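Local coordinates for protein sugar kinase, pfkB family (Thermotoga maritima, PDB 2AJR) that probably phosphorylates a sugar phosphate at the expense of ATP, as a pfkB-family kinase of the phosphofructokinase type, and binds magnesium, at residues N20-F32 with T104-K116. Numbering follows the deposited sequence.
Sequences NPALDREIFIEDF and TRENIEIIDEKNK. With ACT (acetate ion), chain D.
Backbone hydrogen bonds join Leu23 through Ile29 to Arg105 through Ile111 as parallel strands; Arg25 is gripped twice, its N by Asn107 O (2.9 Å) and its O by Glu109 N. At the C-terminal ends of the two segments Asp112 OD1 takes Asp31 N (3.1 Å) and, from the opposite face of its plane, Asn115 N, the bond that makes an Asx motif. Its OD2 takes Phe32 N and Asn115 ND2. With an alanine here the N-H groups of Asp31, Phe32 and Asn115 would be likely to lose their shared acceptors, setting the 30-32 loop free to shift. Asp31 itself bonds Asn115 ND2 through OD1, and its OD2 offers the syn lone pair to Lys114 NZ in a salt bridge of 2.7 Å. At the N-terminal ends Arg105 grips Asn20 O side-on with NE and NH2, its guanidinium stacked on the Asn20 amide with planes 23° apart; Phe123 O takes NH1, Pro124 O takes Asn20 ND2. Buried Asp24 OD1 lies 2.5 Å from Glu109 OE2, where one acid probably holds a proton; Asp24 OD2 salt-bridges Lys310. Ile110 CG2 lies over the Phe32 ring, 3.7 Å from the centroid, a CH-pi contact; Ile111 CD1 meets Phe28 CE1 at 3.5 Å. The pair forms the centre of a four-stranded lid sheet, as in ribokinase-like folds; Arg25 of the second subunit salt-bridges Glu106, helix 76-89 covers Leu23, and strands 46-51 and 117-122 flank the pair.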
# COMPACT_ATOMS: atom_id res chain seq x y z
N ASN A 20 -10.89 -2.96 14.40
CA ASN A 20 -9.88 -3.12 13.36
C ASN A 20 -9.86 -1.94 12.37
O ASN A 20 -10.22 -2.09 11.21
CB ASN A 20 -10.13 -4.45 12.63
CG ASN A 20 -8.87 -5.00 11.93
OD1 ASN A 20 -7.77 -4.46 12.07
ND2 ASN A 20 -9.04 -6.09 11.17
N PRO A 21 -9.41 -0.77 12.81
CA PRO A 21 -9.38 0.39 11.93
C PRO A 21 -8.42 0.22 10.77
O PRO A 21 -7.55 -0.64 10.82
CB PRO A 21 -8.82 1.50 12.82
CG PRO A 21 -8.98 1.02 14.20
CD PRO A 21 -8.84 -0.45 14.13
N ALA A 22 -8.56 1.06 9.75
CA ALA A 22 -7.62 1.03 8.64
C ALA A 22 -7.37 2.42 8.08
O ALA A 22 -8.23 3.28 8.19
CB ALA A 22 -8.11 0.09 7.56
N LEU A 23 -6.19 2.64 7.52
CA LEU A 23 -5.96 3.71 6.58
C LEU A 23 -6.31 3.20 5.19
O LEU A 23 -5.76 2.21 4.74
CB LEU A 23 -4.50 4.15 6.60
CG LEU A 23 -4.14 4.97 7.82
CD1 LEU A 23 -2.64 5.00 8.00
CD2 LEU A 23 -4.71 6.36 7.67
N ASP A 24 -7.22 3.87 4.51
CA ASP A 24 -7.62 3.47 3.18
C ASP A 24 -6.78 4.26 2.20
O ASP A 24 -6.80 5.49 2.21
CB ASP A 24 -9.10 3.77 2.94
CG ASP A 24 -10.02 2.73 3.53
OD1 ASP A 24 -9.72 1.52 3.37
OD2 ASP A 24 -11.04 3.12 4.16
N ARG A 25 -6.01 3.55 1.38
CA ARG A 25 -5.35 4.17 0.25
C ARG A 25 -6.11 3.86 -1.02
O ARG A 25 -6.04 2.75 -1.55
CB ARG A 25 -3.92 3.68 0.12
CG ARG A 25 -3.21 4.33 -1.10
CD ARG A 25 -1.75 4.64 -0.84
NE ARG A 25 -1.56 5.80 0.03
CZ ARG A 25 -1.67 7.08 -0.35
NH1 ARG A 25 -1.99 7.40 -1.60
NH2 ARG A 25 -1.47 8.03 0.54
N GLU A 26 -6.83 4.87 -1.52
CA GLU A 26 -7.56 4.77 -2.79
C GLU A 26 -6.68 5.27 -3.94
O GLU A 26 -6.01 6.30 -3.86
CB GLU A 26 -8.86 5.58 -2.72
CG GLU A 26 -9.80 5.29 -1.52
CD GLU A 26 -10.43 6.59 -0.90
OE1 GLU A 26 -11.40 7.13 -1.51
OE2 GLU A 26 -9.93 7.06 0.18
N ILE A 27 -6.68 4.51 -5.02
CA ILE A 27 -5.88 4.83 -6.19
C ILE A 27 -6.82 4.68 -7.37
O ILE A 27 -7.52 3.67 -7.48
CB ILE A 27 -4.71 3.84 -6.34
CG1 ILE A 27 -3.99 3.66 -5.00
CG2 ILE A 27 -3.74 4.30 -7.42
CD1 ILE A 27 -3.17 2.40 -4.92
N PHE A 28 -6.85 5.68 -8.24
CA PHE A 28 -7.79 5.73 -9.36
C PHE A 28 -7.01 5.60 -10.65
O PHE A 28 -6.26 6.47 -11.01
CB PHE A 28 -8.60 7.03 -9.30
CG PHE A 28 -9.37 7.17 -8.02
CD1 PHE A 28 -10.57 6.48 -7.83
CD2 PHE A 28 -8.86 7.92 -6.96
CE1 PHE A 28 -11.27 6.57 -6.61
CE2 PHE A 28 -9.55 8.00 -5.73
CZ PHE A 28 -10.75 7.33 -5.56
N ILE A 29 -7.16 4.45 -11.30
CA ILE A 29 -6.45 4.11 -12.51
C ILE A 29 -7.46 3.60 -13.54
O ILE A 29 -8.13 2.60 -13.34
CB ILE A 29 -5.44 2.97 -12.26
CG1 ILE A 29 -4.38 3.38 -11.25
CG2 ILE A 29 -4.77 2.56 -13.54
CD1 ILE A 29 -3.69 2.18 -10.60
N GLU A 30 -7.58 4.30 -14.64
CA GLU A 30 -8.43 3.84 -15.73
C GLU A 30 -7.71 2.74 -16.53
O GLU A 30 -6.52 2.86 -16.84
CB GLU A 30 -8.84 5.04 -16.61
CG GLU A 30 -9.58 6.14 -15.81
CD GLU A 30 -10.63 6.92 -16.62
OE1 GLU A 30 -10.39 7.19 -17.82
OE2 GLU A 30 -11.69 7.28 -16.03
N ASP A 31 -8.46 1.68 -16.86
CA ASP A 31 -7.93 0.48 -17.54
C ASP A 31 -6.82 -0.15 -16.75
O ASP A 31 -5.75 -0.44 -17.25
CB ASP A 31 -7.47 0.77 -18.98
CG ASP A 31 -8.64 0.98 -19.93
OD1 ASP A 31 -9.62 0.19 -19.88
OD2 ASP A 31 -8.58 1.93 -20.73
N PHE A 32 -7.11 -0.38 -15.48
CA PHE A 32 -6.19 -1.08 -14.61
C PHE A 32 -6.16 -2.55 -15.01
O PHE A 32 -7.19 -3.25 -15.04
CB PHE A 32 -6.64 -0.94 -13.16
CG PHE A 32 -5.79 -1.69 -12.19
CD1 PHE A 32 -4.41 -1.49 -12.15
CD2 PHE A 32 -6.36 -2.59 -11.30
CE1 PHE A 32 -3.62 -2.19 -11.25
CE2 PHE A 32 -5.58 -3.28 -10.38
CZ PHE A 32 -4.20 -3.09 -10.36
N THR A 104 -1.46 -0.40 12.72
CA THR A 104 -2.78 -0.29 12.16
C THR A 104 -2.69 -0.59 10.66
O THR A 104 -1.79 -0.12 9.98
CB THR A 104 -3.36 1.10 12.37
OG1 THR A 104 -3.63 1.30 13.76
CG2 THR A 104 -4.66 1.27 11.56
N ARG A 105 -3.62 -1.38 10.14
CA ARG A 105 -3.51 -1.83 8.77
C ARG A 105 -3.70 -0.71 7.75
O ARG A 105 -4.42 0.24 8.00
CB ARG A 105 -4.51 -2.95 8.51
CG ARG A 105 -5.97 -2.53 8.51
CD ARG A 105 -6.78 -3.61 9.13
NE ARG A 105 -8.22 -3.34 9.20
CZ ARG A 105 -9.13 -3.86 8.38
NH1 ARG A 105 -8.77 -4.66 7.39
NH2 ARG A 105 -10.40 -3.55 8.53
N GLU A 106 -3.03 -0.81 6.62
CA GLU A 106 -3.33 0.07 5.51
C GLU A 106 -3.95 -0.82 4.45
O GLU A 106 -3.31 -1.76 4.00
CB GLU A 106 -2.09 0.78 4.97
CG GLU A 106 -2.40 1.77 3.81
CD GLU A 106 -1.17 2.49 3.19
OE1 GLU A 106 -0.09 1.86 3.08
OE2 GLU A 106 -1.29 3.68 2.79
N ASN A 107 -5.21 -0.55 4.10
CA ASN A 107 -5.88 -1.25 3.00
C ASN A 107 -5.73 -0.48 1.70
O ASN A 107 -5.56 0.74 1.71
CB ASN A 107 -7.36 -1.48 3.31
CG ASN A 107 -7.56 -2.43 4.46
OD1 ASN A 107 -6.64 -3.13 4.88
ND2 ASN A 107 -8.76 -2.45 4.99
N ILE A 108 -5.80 -1.21 0.59
CA ILE A 108 -5.60 -0.62 -0.73
C ILE A 108 -6.81 -0.90 -1.62
O ILE A 108 -7.26 -2.03 -1.72
CB ILE A 108 -4.31 -1.17 -1.38
CG1 ILE A 108 -3.09 -0.67 -0.59
CG2 ILE A 108 -4.23 -0.75 -2.83
CD1 ILE A 108 -1.80 -1.33 -0.94
N GLU A 109 -7.36 0.15 -2.21
CA GLU A 109 -8.49 0.03 -3.13
C GLU A 109 -8.11 0.72 -4.44
O GLU A 109 -7.83 1.91 -4.46
CB GLU A 109 -9.76 0.65 -2.54
CG GLU A 109 -10.19 0.07 -1.16
CD GLU A 109 -9.64 0.86 0.03
OE1 GLU A 109 -9.24 2.02 -0.16
OE2 GLU A 109 -9.59 0.32 1.15
N ILE A 110 -8.05 -0.06 -5.51
CA ILE A 110 -7.78 0.45 -6.85
C ILE A 110 -9.12 0.51 -7.60
O ILE A 110 -9.81 -0.49 -7.73
CB ILE A 110 -6.77 -0.45 -7.58
CG1 ILE A 110 -5.47 -0.54 -6.77
CG2 ILE A 110 -6.50 0.09 -9.00
CD1 ILE A 110 -4.59 -1.72 -7.10
N ILE A 111 -9.49 1.70 -8.05
CA ILE A 111 -10.82 1.93 -8.61
C ILE A 111 -10.65 2.33 -10.05
O ILE A 111 -9.94 3.30 -10.34
CB ILE A 111 -11.55 3.00 -7.81
CG1 ILE A 111 -11.81 2.45 -6.39
CG2 ILE A 111 -12.85 3.36 -8.48
CD1 ILE A 111 -12.36 3.46 -5.41
N ASP A 112 -11.24 1.54 -10.95
CA ASP A 112 -11.16 1.77 -12.41
C ASP A 112 -12.56 2.20 -12.87
O ASP A 112 -13.44 1.37 -13.10
CB ASP A 112 -10.69 0.50 -13.13
CG ASP A 112 -10.59 0.66 -14.65
OD1 ASP A 112 -11.04 1.69 -15.21
OD2 ASP A 112 -10.05 -0.27 -15.30
N GLU A 113 -12.75 3.51 -13.00
CA GLU A 113 -14.09 4.07 -13.23
C GLU A 113 -14.60 3.76 -14.64
O GLU A 113 -15.81 3.67 -14.84
CB GLU A 113 -14.08 5.59 -13.01
CG GLU A 113 -15.25 6.07 -12.16
CD GLU A 113 -15.50 7.56 -12.29
OE1 GLU A 113 -14.61 8.30 -12.77
OE2 GLU A 113 -16.62 7.98 -11.89
N LYS A 114 -13.69 3.62 -15.60
CA LYS A 114 -14.04 3.27 -16.96
C LYS A 114 -14.63 1.86 -17.07
O LYS A 114 -15.70 1.67 -17.67
CB LYS A 114 -12.82 3.40 -17.87
CG LYS A 114 -13.08 2.98 -19.31
CD LYS A 114 -11.85 3.17 -20.19
CE LYS A 114 -11.93 2.31 -21.45
NZ LYS A 114 -10.69 2.41 -22.27
N ASN A 115 -13.94 0.87 -16.49
CA ASN A 115 -14.37 -0.53 -16.59
C ASN A 115 -15.23 -0.97 -15.40
O ASN A 115 -15.54 -2.15 -15.26
CB ASN A 115 -13.15 -1.45 -16.70
CG ASN A 115 -12.40 -1.27 -18.00
OD1 ASN A 115 -12.73 -1.90 -19.01
ND2 ASN A 115 -11.38 -0.43 -17.99
N LYS A 116 -15.60 -0.00 -14.56
CA LYS A 116 -16.32 -0.25 -13.30
C LYS A 116 -15.73 -1.42 -12.52
O LYS A 116 -16.35 -2.48 -12.41
CB LYS A 116 -17.83 -0.49 -13.55
CG LYS A 116 -18.49 0.51 -14.51
CD LYS A 116 -18.54 1.91 -13.92
CE LYS A 116 -19.14 2.94 -14.90
NZ LYS A 116 -18.81 4.33 -14.44
C ACT D . -12.79 -0.04 5.24
O ACT D . -11.62 -0.48 4.87
OXT ACT D . -13.09 1.18 5.01
CH3 ACT D . -13.78 -0.89 5.97
O HOH W 1 -6.08 -2.14 12.14
O HOH W 2 -9.94 -2.85 -14.30